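Local coordinates for Mll3558 protein (Mesorhizobium loti, PDB 3RD6), which is of unknown function but belongs to the AHA1 family and has the helix-grip architecture of Bet v 1-like proteins, consistent with a small-molecule or protein-binding role, at residues H25-K30 with R34-D39; V59-Y64 with E69-A74; G122-F125 with S130-G133; Q75-V80 with R84-Y89; E106-P109 with T114-T117. All coordinates share one frame; numbering follows the deposited sequence.

Contact 1: H25-K30 with R34-D39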
# COMPACT_ATOMS: atom_id res chain seq x y z
N HIS A 25 -20.18 -0.53 7.84
CA HIS A 25 -20.13 -1.25 9.10
C HIS A 25 -19.50 -2.62 8.95
O HIS A 25 -18.63 -3.00 9.74
CB HIS A 25 -21.55 -1.40 9.66
CG HIS A 25 -21.59 -2.02 11.02
ND1 HIS A 25 -21.15 -1.37 12.15
CD2 HIS A 25 -21.98 -3.26 11.43
CE1 HIS A 25 -21.26 -2.17 13.19
NE2 HIS A 25 -21.76 -3.33 12.78
N ALA A 26 -19.94 -3.36 7.94
CA ALA A 26 -19.43 -4.72 7.70
C ALA A 26 -17.91 -4.76 7.50
O ALA A 26 -17.30 -5.84 7.50
CB ALA A 26 -20.13 -5.33 6.49
N PHE A 27 -17.30 -3.59 7.31
CA PHE A 27 -15.86 -3.52 7.12
C PHE A 27 -15.16 -3.00 8.36
O PHE A 27 -14.05 -3.41 8.67
CB PHE A 27 -15.52 -2.57 5.96
CG PHE A 27 -15.72 -3.15 4.59
CD1 PHE A 27 -16.94 -3.01 3.94
CD2 PHE A 27 -14.68 -3.80 3.95
CE1 PHE A 27 -17.12 -3.51 2.65
CE2 PHE A 27 -14.85 -4.32 2.66
CZ PHE A 27 -16.07 -4.17 2.01
N ALA A 28 -15.82 -2.08 9.05
CA ALA A 28 -15.25 -1.43 10.23
C ALA A 28 -15.49 -2.08 11.59
O ALA A 28 -14.82 -1.74 12.57
CB ALA A 28 -15.73 0.03 10.26
N ASP A 29 -16.43 -3.02 11.65
CA ASP A 29 -16.75 -3.72 12.90
C ASP A 29 -16.04 -5.08 12.95
O ASP A 29 -16.37 -5.99 12.20
CB ASP A 29 -18.26 -3.91 13.02
CG ASP A 29 -18.64 -4.62 14.28
OD1 ASP A 29 -18.29 -4.10 15.37
OD2 ASP A 29 -19.27 -5.69 14.19
N LYS A 30 -15.09 -5.20 13.86
CA LYS A 30 -14.31 -6.42 14.02
C LYS A 30 -15.14 -7.71 13.99
O LYS A 30 -14.85 -8.61 13.20
CB LYS A 30 -13.51 -6.34 15.32
CG LYS A 30 -12.52 -7.45 15.53
CD LYS A 30 -11.58 -7.09 16.65
CE LYS A 30 -10.75 -8.28 17.08
NZ LYS A 30 -10.03 -8.90 15.95
N ARG A 34 -15.11 -10.60 11.06
CA ARG A 34 -14.68 -11.98 11.32
C ARG A 34 -15.65 -13.06 10.87
O ARG A 34 -15.40 -14.23 11.10
CB ARG A 34 -14.39 -12.19 12.81
CG ARG A 34 -13.19 -11.42 13.34
CD ARG A 34 -12.64 -12.07 14.62
NE ARG A 34 -12.33 -13.48 14.40
CZ ARG A 34 -11.42 -14.17 15.09
NH1 ARG A 34 -10.71 -13.58 16.04
NH2 ARG A 34 -11.22 -15.45 14.80
N ARG A 35 -16.75 -12.68 10.23
CA ARG A 35 -17.71 -13.68 9.79
C ARG A 35 -17.77 -13.88 8.28
O ARG A 35 -18.11 -14.97 7.82
CB ARG A 35 -19.09 -13.37 10.37
CG ARG A 35 -19.09 -13.31 11.90
CD ARG A 35 -20.50 -13.33 12.49
NE ARG A 35 -21.28 -12.15 12.11
CZ ARG A 35 -21.39 -11.04 12.84
NH1 ARG A 35 -20.78 -10.94 14.00
NH2 ARG A 35 -22.12 -10.03 12.40
N TRP A 36 -17.45 -12.85 7.50
CA TRP A 36 -17.47 -13.02 6.04
C TRP A 36 -16.09 -13.19 5.40
O TRP A 36 -15.97 -13.82 4.36
CB TRP A 36 -18.24 -11.88 5.34
CG TRP A 36 -17.83 -10.47 5.67
CD1 TRP A 36 -18.13 -9.77 6.80
CD2 TRP A 36 -17.11 -9.56 4.82
NE1 TRP A 36 -17.66 -8.48 6.71
CE2 TRP A 36 -17.02 -8.33 5.51
CE3 TRP A 36 -16.53 -9.67 3.55
CZ2 TRP A 36 -16.39 -7.21 4.96
CZ3 TRP A 36 -15.89 -8.56 3.01
CH2 TRP A 36 -15.82 -7.35 3.71
N ARG A 37 -15.04 -12.65 6.03
CA ARG A 37 -13.69 -12.77 5.51
C ARG A 37 -12.87 -13.83 6.26
O ARG A 37 -12.10 -14.59 5.65
CB ARG A 37 -12.95 -11.45 5.61
CG ARG A 37 -13.56 -10.31 4.84
CD ARG A 37 -12.95 -9.02 5.35
NE ARG A 37 -11.56 -9.25 5.71
CZ ARG A 37 -10.80 -8.39 6.37
NH1 ARG A 37 -11.31 -7.22 6.74
NH2 ARG A 37 -9.54 -8.68 6.63
N VAL A 38 -13.02 -13.85 7.58
CA VAL A 38 -12.33 -14.79 8.45
C VAL A 38 -13.38 -15.59 9.24
O VAL A 38 -14.56 -15.23 9.23
CB VAL A 38 -11.40 -14.05 9.46
CG1 VAL A 38 -10.69 -15.03 10.40
CG2 VAL A 38 -10.37 -13.23 8.71
N ASP A 39 -12.96 -16.68 9.88
CA ASP A 39 -13.87 -17.49 10.68
C ASP A 39 -13.74 -17.10 12.16
O ASP A 39 -14.18 -16.03 12.57
CB ASP A 39 -13.55 -18.99 10.52
CG ASP A 39 -13.82 -19.51 9.12
OD1 ASP A 39 -13.04 -19.20 8.20
OD2 ASP A 39 -14.83 -20.23 8.96
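Ala-26 and Phe-27 receive the indole of Trp-36 along its edge, one through a backbone oxygen and the other through the face of its ring. Trp-36 NE1 donates to Ala-26 O at 2.8 Å. The acceptor lies almost in the indole plane, but the N-H is far from straight on it (134°), and the donor is tilted out of the carbonyl plane. One residue on, the six-membered ring of Trp-36 makes a T-shaped pair with Phe-27, its CH2 corner directed at the phenyl face near the rim; the centroids are 4.9 Å apart and the planes meet at 82°. Trp-36 CG stands between its backbone N and carbonyl carbon (chi1 53°), which carries the indole across to helix 20-28. The N-H bond and the ring pair together fix its rotation. Helices 20-28 and 30-36 are the short helices that follow the first strand in the helix-grip fold of the Bet v 1-like clan, and the long C-terminal helix lies against them: Leu-145 touches Ala-26, Phe-27 and Trp-36. Arg-37 CG rests on one face of the indole. At the other end of the contact Arg-34 N closes a helical turn onto Lys-30 O, 2.9 Å away. Arg-34 CG also lies near that oxygen, because it is set anti to the carbonyl carbon and beside the backbone N. The Lys-30 chain is extended until its last torsion and brings NZ to 4.3 Å from Arg-34 CD, while the ammonium bonds to Phe-48 O of strand 47-50.

Contact 2: V59-Y64 with E69-A74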
# COMPACT_ATOMS: atom_id res chain seq x y z
N VAL A 59 -3.77 -8.11 11.29
CA VAL A 59 -2.83 -9.22 11.22
C VAL A 59 -3.66 -10.48 11.24
O VAL A 59 -4.50 -10.66 12.12
CB VAL A 59 -1.85 -9.23 12.38
CG1 VAL A 59 -0.96 -10.47 12.27
CG2 VAL A 59 -1.00 -7.98 12.35
N SER A 60 -3.45 -11.33 10.26
CA SER A 60 -4.21 -12.55 10.14
C SER A 60 -3.29 -13.72 9.92
O SER A 60 -2.40 -13.67 9.08
CB SER A 60 -5.17 -12.44 8.95
OG SER A 60 -5.99 -11.29 9.02
N ARG A 61 -3.52 -14.79 10.66
CA ARG A 61 -2.71 -15.98 10.51
C ARG A 61 -3.58 -17.23 10.50
O ARG A 61 -4.24 -17.53 11.49
CB ARG A 61 -1.69 -16.05 11.64
CG ARG A 61 -0.70 -14.90 11.63
CD ARG A 61 0.41 -15.12 12.63
NE ARG A 61 -0.15 -15.39 13.95
CZ ARG A 61 0.11 -16.47 14.68
NH1 ARG A 61 0.94 -17.40 14.22
NH2 ARG A 61 -0.45 -16.63 15.87
N PHE A 62 -3.59 -17.93 9.38
CA PHE A 62 -4.39 -19.15 9.24
C PHE A 62 -3.71 -20.15 8.33
O PHE A 62 -2.86 -19.79 7.50
CB PHE A 62 -5.77 -18.85 8.67
CG PHE A 62 -5.75 -18.32 7.28
CD1 PHE A 62 -5.55 -16.97 7.04
CD2 PHE A 62 -5.95 -19.17 6.20
CE1 PHE A 62 -5.55 -16.47 5.74
CE2 PHE A 62 -5.95 -18.69 4.90
CZ PHE A 62 -5.75 -17.32 4.66
N SER A 63 -4.08 -21.42 8.48
CA SER A 63 -3.53 -22.51 7.67
C SER A 63 -4.54 -23.63 7.55
O SER A 63 -5.38 -23.80 8.43
CB SER A 63 -2.25 -23.03 8.33
OG SER A 63 -2.42 -23.27 9.72
N TYR A 64 -4.50 -24.40 6.46
CA TYR A 64 -5.45 -25.50 6.30
C TYR A 64 -4.78 -26.84 6.57
O TYR A 64 -3.77 -27.20 5.96
CB TYR A 64 -6.07 -25.51 4.89
CG TYR A 64 -7.36 -26.28 4.89
CD1 TYR A 64 -8.43 -25.86 5.68
CD2 TYR A 64 -7.50 -27.47 4.16
CE1 TYR A 64 -9.61 -26.59 5.75
CE2 TYR A 64 -8.69 -28.21 4.23
CZ TYR A 64 -9.74 -27.76 5.04
OH TYR A 64 -10.91 -28.48 5.15
N GLU A 69 1.32 -21.69 7.05
CA GLU A 69 0.49 -20.63 7.59
C GLU A 69 0.48 -19.44 6.65
O GLU A 69 1.53 -18.92 6.28
CB GLU A 69 1.06 -20.15 8.92
CG GLU A 69 0.28 -18.99 9.52
CD GLU A 69 0.96 -18.41 10.73
OE1 GLU A 69 1.81 -17.50 10.57
OE2 GLU A 69 0.64 -18.87 11.85
N VAL A 70 -0.72 -19.03 6.25
CA VAL A 70 -0.86 -17.87 5.39
C VAL A 70 -0.95 -16.65 6.31
O VAL A 70 -1.81 -16.59 7.20
CB VAL A 70 -2.11 -17.98 4.53
CG1 VAL A 70 -2.33 -16.68 3.78
CG2 VAL A 70 -1.97 -19.10 3.56
N ARG A 71 -0.06 -15.68 6.12
CA ARG A 71 -0.07 -14.47 6.93
C ARG A 71 -0.33 -13.22 6.11
O ARG A 71 0.31 -12.99 5.09
CB ARG A 71 1.25 -14.29 7.68
CG ARG A 71 1.29 -12.99 8.47
CD ARG A 71 2.44 -12.88 9.43
NE ARG A 71 2.31 -11.71 10.28
CZ ARG A 71 2.96 -11.54 11.44
NH1 ARG A 71 3.79 -12.47 11.88
NH2 ARG A 71 2.75 -10.44 12.16
N LEU A 72 -1.28 -12.42 6.56
CA LEU A 72 -1.63 -11.18 5.88
C LEU A 72 -1.45 -10.02 6.85
O LEU A 72 -2.09 -9.98 7.87
CB LEU A 72 -3.08 -11.27 5.40
CG LEU A 72 -3.74 -10.13 4.62
CD1 LEU A 72 -4.99 -10.69 3.96
CD2 LEU A 72 -4.09 -8.96 5.54
N ASP A 73 -0.56 -9.09 6.51
CA ASP A 73 -0.30 -7.91 7.34
C ASP A 73 -0.79 -6.69 6.59
O ASP A 73 -0.32 -6.42 5.49
CB ASP A 73 1.21 -7.73 7.60
CG ASP A 73 1.72 -8.55 8.76
OD1 ASP A 73 1.62 -8.10 9.92
OD2 ASP A 73 2.25 -9.65 8.51
N ALA A 74 -1.71 -5.94 7.19
CA ALA A 74 -2.24 -4.75 6.56
C ALA A 74 -2.21 -3.52 7.48
O ALA A 74 -2.20 -3.65 8.68
CB ALA A 74 -3.67 -5.02 6.11
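Ser-60 with Leu-72 and Phe-62 with Val-70 are the hydrogen-bonded pairs of this antiparallel hairpin, each closed by two backbone bonds. In the first, Leu-72 N reaches Ser-60 O at 3.0 Å. Arg-61 with Arg-71, between them, and Val-59 with Asp-73, beyond the first, are the non-hydrogen-bonded pairs; the CA-H groups of Val-59, Arg-61 and Arg-71 approach carbonyl oxygens that also take N-H bonds. Apolar contact is concentrated at Phe-62 and Val-70, side by side on the face that also carries Ser-60 and Leu-72. With chi1 at 64°, the Phe-62 ring turns one face to its neighbour, and Val-70 CB sits over it in a CH-pi contact, 3.9 Å from the centroid and 19° off the normal. The other face carries Arg-61, Arg-71 and Asp-73 beside Val-59. Arg-61 NH1 forms a salt bridge with Glu-69 OE2 at 2.8 Å, reached diagonally by an arginine bent at chi3 and a glutamate extended beyond CG; their planes are 79° apart, far from flat pairing. Arg-61 NE has a second carboxylate, Glu-47. Arg-71 instead pairs along its own strand, NE lying 2.7 Å from Asp-73 OD2 in a salt bridge with weak hydrogen-bond geometry, and Val-59 CG1 packs by its guanidinium. Strand 57-62 is thus held between 70-80 and the outer strand 47-50, while strand 84-93 flanks 70-80, its Tyr-89 and Met-91 touching Leu-72.

Contact 3: G122-F125 with S130-G133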
# COMPACT_ATOMS: atom_id res chain seq x y z
N GLY A 122 -1.78 -4.23 -6.99
CA GLY A 122 -0.81 -5.10 -6.36
C GLY A 122 0.52 -5.29 -7.04
O GLY A 122 0.73 -5.00 -8.21
N ALA A 123 1.45 -5.80 -6.25
CA ALA A 123 2.79 -6.10 -6.69
C ALA A 123 3.04 -7.55 -6.27
O ALA A 123 3.17 -7.85 -5.08
CB ALA A 123 3.79 -5.15 -6.01
N PHE A 124 3.08 -8.45 -7.25
CA PHE A 124 3.28 -9.87 -6.98
C PHE A 124 4.75 -10.23 -7.16
O PHE A 124 5.35 -9.93 -8.20
CB PHE A 124 2.35 -10.71 -7.86
CG PHE A 124 0.93 -10.21 -7.84
CD1 PHE A 124 0.54 -9.13 -8.63
CD2 PHE A 124 -0.01 -10.75 -6.95
CE1 PHE A 124 -0.74 -8.59 -8.53
CE2 PHE A 124 -1.29 -10.21 -6.85
CZ PHE A 124 -1.65 -9.12 -7.64
N PHE A 125 5.30 -10.89 -6.15
CA PHE A 125 6.71 -11.23 -6.11
C PHE A 125 7.27 -12.51 -6.67
O PHE A 125 6.71 -13.60 -6.54
CB PHE A 125 7.22 -11.07 -4.67
CG PHE A 125 6.92 -9.72 -4.08
CD1 PHE A 125 7.24 -8.56 -4.79
CD2 PHE A 125 6.30 -9.60 -2.85
CE1 PHE A 125 6.93 -7.31 -4.27
CE2 PHE A 125 5.99 -8.35 -2.33
CZ PHE A 125 6.31 -7.21 -3.04
N SER A 130 -0.19 -14.25 -8.56
CA SER A 130 -1.41 -14.60 -7.87
C SER A 130 -2.53 -13.60 -8.15
O SER A 130 -3.61 -13.72 -7.60
CB SER A 130 -1.14 -14.69 -6.36
OG SER A 130 -0.42 -13.56 -5.89
N ALA A 131 -2.27 -12.63 -9.01
CA ALA A 131 -3.27 -11.61 -9.33
C ALA A 131 -4.60 -12.28 -9.66
O ALA A 131 -5.65 -11.94 -9.11
CB ALA A 131 -2.80 -10.76 -10.49
N LYS A 132 -4.53 -13.26 -10.56
CA LYS A 132 -5.70 -13.99 -11.02
C LYS A 132 -6.41 -14.66 -9.86
O LYS A 132 -7.62 -14.43 -9.64
CB LYS A 132 -5.27 -15.03 -12.06
CG LYS A 132 -4.59 -14.43 -13.30
CD LYS A 132 -3.43 -13.49 -12.93
CE LYS A 132 -2.69 -12.95 -14.15
NZ LYS A 132 -3.60 -12.33 -15.15
N GLY A 133 -5.66 -15.48 -9.11
CA GLY A 133 -6.20 -16.17 -7.96
C GLY A 133 -6.71 -15.25 -6.85
O GLY A 133 -7.67 -15.58 -6.15
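Phe-124 and Ser-130 are the nearest backbone positions, with CA atoms 6.7 Å apart, and no hydrogen bond joins the end of strand 113-125 to the start of helix 131-148. The meeting is made by one ring. Phe-124 CG lies anti to its carbonyl carbon and beside the backbone N (chi1 -48°), a setting that sends the phenyl from the strand toward the first turn of the helix. Ala-131 covers one of its faces. The methyl CB stands 3.8 Å from the ring centroid and 27° off the normal, a CH-pi contact on the CE1-CZ side, while Ala-131 N lies above the CE2 rim of the same face. Ser-130 comes in differently: its hydroxyl OG lies at the ring's edge, near the plane and beside CD2. Hydroxyl and methyl therefore approach the ring from two directions, one along its plane and one over it. This is where the last strand in the chain hands over to the long C-terminal helix that the sheet grips in the helix-grip fold, and Phe-124 is a wedge between the two elements. Its ring runs back along the strand, CZ lying 4.3 Å from Gly-122 CA, and it also touches Ser-8 of strand 5-16 and Ser-99 of strand 96-110. Ala-123 and Phe-125 alternate with it and pack against Leu-102 and Asp-78 of the second subunit. The Phe-125 ring has Ala-123 O over the centre of one face, and Gly-122 O accepts a hydrogen bond from Gln-121 NE2 of that subunit.

Contact 4: Q75-V80 with R84-Y89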
# COMPACT_ATOMS: atom_id res chain seq x y z
N GLN A 75 -2.18 -2.33 6.89
CA GLN A 75 -2.21 -1.09 7.66
C GLN A 75 -3.19 -0.12 7.01
O GLN A 75 -3.17 0.05 5.80
CB GLN A 75 -0.84 -0.42 7.72
CG GLN A 75 -0.73 0.53 8.92
CD GLN A 75 0.46 1.49 8.86
OE1 GLN A 75 0.50 2.40 8.03
NE2 GLN A 75 1.43 1.28 9.76
N PHE A 76 -4.06 0.50 7.80
CA PHE A 76 -5.04 1.42 7.26
C PHE A 76 -4.38 2.73 6.90
O PHE A 76 -3.62 3.28 7.69
CB PHE A 76 -6.22 1.60 8.24
CG PHE A 76 -7.08 0.40 8.33
CD1 PHE A 76 -7.91 0.06 7.27
CD2 PHE A 76 -6.98 -0.47 9.40
CE1 PHE A 76 -8.61 -1.14 7.27
CE2 PHE A 76 -7.68 -1.68 9.41
CZ PHE A 76 -8.49 -2.02 8.35
N GLN A 77 -4.65 3.20 5.69
CA GLN A 77 -4.06 4.44 5.18
C GLN A 77 -5.03 5.61 5.16
O GLN A 77 -4.63 6.78 5.24
CB GLN A 77 -3.55 4.24 3.72
CG GLN A 77 -2.53 3.13 3.49
CD GLN A 77 -1.23 3.35 4.21
OE1 GLN A 77 -0.72 4.47 4.25
NE2 GLN A 77 -0.67 2.28 4.78
N ASP A 78 -6.31 5.30 4.99
CA ASP A 78 -7.32 6.36 4.93
C ASP A 78 -8.72 5.80 5.14
O ASP A 78 -9.06 4.74 4.62
CB ASP A 78 -7.24 7.08 3.59
CG ASP A 78 -8.28 8.19 3.46
OD1 ASP A 78 -9.27 8.02 2.72
OD2 ASP A 78 -8.11 9.25 4.10
N ILE A 79 -9.51 6.54 5.92
CA ILE A 79 -10.88 6.18 6.24
C ILE A 79 -11.80 7.41 6.16
O ILE A 79 -11.54 8.44 6.79
CB ILE A 79 -11.02 5.58 7.67
CG1 ILE A 79 -10.18 4.31 7.83
CG2 ILE A 79 -12.48 5.29 7.97
CD1 ILE A 79 -10.23 3.70 9.23
N VAL A 80 -12.85 7.31 5.36
CA VAL A 80 -13.84 8.36 5.21
C VAL A 80 -15.14 7.62 5.53
O VAL A 80 -15.60 6.79 4.73
CB VAL A 80 -13.88 8.91 3.77
CG1 VAL A 80 -14.78 10.13 3.72
CG2 VAL A 80 -12.48 9.26 3.31
N ARG A 84 -15.39 5.47 2.21
CA ARG A 84 -14.11 4.99 1.67
C ARG A 84 -13.17 4.30 2.64
O ARG A 84 -13.06 4.67 3.81
CB ARG A 84 -13.36 6.15 1.00
CG ARG A 84 -12.05 5.77 0.35
CD ARG A 84 -11.44 6.97 -0.35
NE ARG A 84 -11.06 8.05 0.57
CZ ARG A 84 -10.80 9.30 0.21
NH1 ARG A 84 -10.88 9.65 -1.07
NH2 ARG A 84 -10.46 10.20 1.12
N ILE A 85 -12.48 3.27 2.15
CA ILE A 85 -11.52 2.57 2.99
C ILE A 85 -10.28 2.25 2.16
O ILE A 85 -10.37 1.63 1.10
CB ILE A 85 -12.11 1.25 3.56
CG1 ILE A 85 -13.35 1.57 4.40
CG2 ILE A 85 -11.05 0.52 4.38
CD1 ILE A 85 -13.97 0.38 5.09
N VAL A 86 -9.13 2.71 2.64
CA VAL A 86 -7.88 2.46 1.95
C VAL A 86 -6.83 1.87 2.88
O VAL A 86 -6.55 2.39 3.96
CB VAL A 86 -7.27 3.75 1.33
CG1 VAL A 86 -5.97 3.41 0.62
CG2 VAL A 86 -8.26 4.40 0.34
N PHE A 87 -6.28 0.75 2.46
CA PHE A 87 -5.24 0.09 3.22
C PHE A 87 -4.30 -0.63 2.27
O PHE A 87 -4.65 -0.99 1.15
CB PHE A 87 -5.84 -0.91 4.23
CG PHE A 87 -6.51 -2.11 3.60
CD1 PHE A 87 -7.86 -2.09 3.30
CD2 PHE A 87 -5.80 -3.28 3.34
CE1 PHE A 87 -8.47 -3.21 2.76
CE2 PHE A 87 -6.41 -4.41 2.80
CZ PHE A 87 -7.74 -4.37 2.51
N SER A 88 -3.07 -0.80 2.72
CA SER A 88 -2.04 -1.50 1.99
C SER A 88 -1.89 -2.79 2.78
O SER A 88 -2.37 -2.88 3.92
CB SER A 88 -0.72 -0.73 2.05
OG SER A 88 -0.27 -0.58 3.39
N TYR A 89 -1.24 -3.78 2.20
CA TYR A 89 -1.05 -5.03 2.90
C TYR A 89 -0.08 -5.89 2.15
O TYR A 89 0.18 -5.67 0.99
CB TYR A 89 -2.38 -5.78 3.11
CG TYR A 89 -2.91 -6.51 1.91
CD1 TYR A 89 -2.55 -7.84 1.67
CD2 TYR A 89 -3.78 -5.90 1.01
CE1 TYR A 89 -3.05 -8.53 0.57
CE2 TYR A 89 -4.28 -6.58 -0.09
CZ TYR A 89 -3.91 -7.89 -0.30
OH TYR A 89 -4.37 -8.60 -1.39
O HOH W 1 -9.48 11.43 3.41
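Val-86 O accepts two backbone N-H groups, Gln-77 N at 2.7 Å and Asp-78 N at 3.1 Å, both from the same face of its carbonyl plane. Gln-77 and Asp-78 together face Val-86, a classic beta bulge that shifts the register of this antiparallel hairpin by one. Beyond it the regular pairing resumes, with Val-80 and Arg-84 exchanging two backbone bonds. The bulge directs Gln-77 toward the partner strand, where NE2 makes a weak bond to Ser-88 OG. Asp-78 OD1 forms a salt bridge with Arg-84, taking NE at 2.8 Å and NH2 at 3.0 Å, one oxygen shared by both nitrogens, each bond weak; the carboxylate and guanidinium planes lie 60° apart. The bend of Arg-84 at chi3 (65°) brings the guanidinium alongside Val-80 CG2. A water links Asp-78 OD2 to Arg-84 NH2, the latter bond weak. On the other face Phe-76 lies beside Phe-87, their ring centroids 5.9 Å apart, and its CE1 edge meets Ile-85 CG2. The charged face looks to the second subunit, whose Phe-125 makes a cation-pi contact with Arg-84; Ile-79 and Ile-85 face Phe-24 of helix 20-28, and strand 96-110 bonds along 84-93.

Contact 5: E106-P109 with T114-T117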
# COMPACT_ATOMS: atom_id res chain seq x y z
N GLU A 106 -14.55 1.74 -2.13
CA GLU A 106 -15.41 2.90 -2.25
C GLU A 106 -16.86 2.48 -2.11
O GLU A 106 -17.26 1.42 -2.62
CB GLU A 106 -15.19 3.58 -3.59
CG GLU A 106 -13.73 3.80 -3.93
CD GLU A 106 -13.54 4.69 -5.14
OE1 GLU A 106 -14.21 5.75 -5.19
OE2 GLU A 106 -12.73 4.34 -6.03
N LEU A 107 -17.64 3.29 -1.41
CA LEU A 107 -19.06 3.02 -1.21
C LEU A 107 -19.84 4.28 -1.53
O LEU A 107 -19.92 5.20 -0.71
CB LEU A 107 -19.32 2.62 0.24
CG LEU A 107 -18.51 1.41 0.70
CD1 LEU A 107 -18.79 1.15 2.16
CD2 LEU A 107 -18.87 0.21 -0.16
N THR A 108 -20.40 4.34 -2.74
CA THR A 108 -21.19 5.48 -3.17
C THR A 108 -22.67 5.17 -3.09
O THR A 108 -23.09 4.05 -3.39
CB THR A 108 -20.82 5.89 -4.60
OG1 THR A 108 -20.66 4.72 -5.41
CG2 THR A 108 -19.51 6.68 -4.60
N PRO A 109 -23.48 6.15 -2.68
CA PRO A 109 -24.93 5.90 -2.59
C PRO A 109 -25.49 5.49 -3.95
O PRO A 109 -25.10 6.05 -4.98
CB PRO A 109 -25.49 7.24 -2.11
CG PRO A 109 -24.35 7.84 -1.33
CD PRO A 109 -23.15 7.51 -2.19
N THR A 114 -26.35 0.39 -2.15
CA THR A 114 -24.96 0.79 -2.02
C THR A 114 -24.06 0.29 -3.16
O THR A 114 -24.09 -0.89 -3.52
CB THR A 114 -24.39 0.29 -0.69
OG1 THR A 114 -23.05 0.78 -0.53
CG2 THR A 114 -24.38 -1.21 -0.65
N ARG A 115 -23.28 1.21 -3.73
CA ARG A 115 -22.37 0.87 -4.82
C ARG A 115 -20.98 0.63 -4.25
O ARG A 115 -20.37 1.54 -3.68
CB ARG A 115 -22.33 2.00 -5.85
CG ARG A 115 -21.56 1.67 -7.12
CD ARG A 115 -22.24 0.57 -7.92
NE ARG A 115 -21.47 0.17 -9.09
CZ ARG A 115 -21.06 1.00 -10.04
NH1 ARG A 115 -21.35 2.30 -9.98
NH2 ARG A 115 -20.36 0.54 -11.07
N LEU A 116 -20.48 -0.59 -4.41
CA LEU A 116 -19.16 -0.92 -3.88
C LEU A 116 -18.16 -1.26 -4.95
O LEU A 116 -18.27 -2.29 -5.61
CB LEU A 116 -19.25 -2.09 -2.89
CG LEU A 116 -17.94 -2.65 -2.32
CD1 LEU A 116 -18.17 -3.17 -0.92
CD2 LEU A 116 -17.41 -3.76 -3.20
N THR A 117 -17.19 -0.38 -5.13
CA THR A 117 -16.13 -0.60 -6.09
C THR A 117 -14.87 -0.89 -5.27
O THR A 117 -14.37 -0.03 -4.54
CB THR A 117 -15.95 0.62 -7.03
OG1 THR A 117 -14.77 0.43 -7.82
CG2 THR A 117 -15.85 1.90 -6.25
O HOH W 2 -11.86 1.35 -5.12
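Glu-106 with Thr-117 and Thr-108 with Arg-115 form the hydrogen-bonded pairs that join strands 96-110 and 113-125. Each pair satisfies both of its amides: Glu-106 N donates to Thr-117 O at 3.0 Å and Thr-117 N answers to Glu-106 O, while Thr-108 N donates to Arg-115 O and Arg-115 N to Thr-108 O (2.9 Å). Glu-106 O and Arg-115 O have a further, softer partner in Leu-116 CA and Leu-107 CA respectively. A water sits 2.9 Å from Thr-117 O and also near Glu-106 OE2. The side chains of each pair point the same way. Thr-117 CG2, placed between the backbone N and carbonyl carbon, lies against Glu-106 CB, and Thr-108 OG1 lies against the aliphatic base of Arg-115, whose guanidinium turns away to a long, weak ion pair with Glu-13. On the opposite face Leu-107 CD2 meets Leu-116 CD1 at 3.5 Å, under Phe-24 and Phe-27 of helix 20-28. Backbone bonding thus carries the polar work of this hairpin, leaving one face to hydroxyl, carboxylate and guanidinium groups and the other to leucines packed against the helix.

Contacts 2, 4 and 5 are hairpins of one antiparallel sheet; contact 2 runs straight into contact 4 along strand 70-80, where Ala-74 CB packs on Tyr-89 CB (3.4 Å). The Phe-27 ring and its CB join contact 1 to contacts 4 and 5: Phe-27 CB meets Ile-85 CD1 of contact 4 at 3.4 Å, and Phe-27 CE1 meets Leu-116 CD1 of contact 5 at 3.7 Å. Contact 3 shares strand 113-125 with contact 5, their centres about 24 Å apart, and its centre is about 23 Å from that of contact 1, across the middle of the chain. Contacts 3 and 4 both border the second subunit, as does contact 5 through Glu-106.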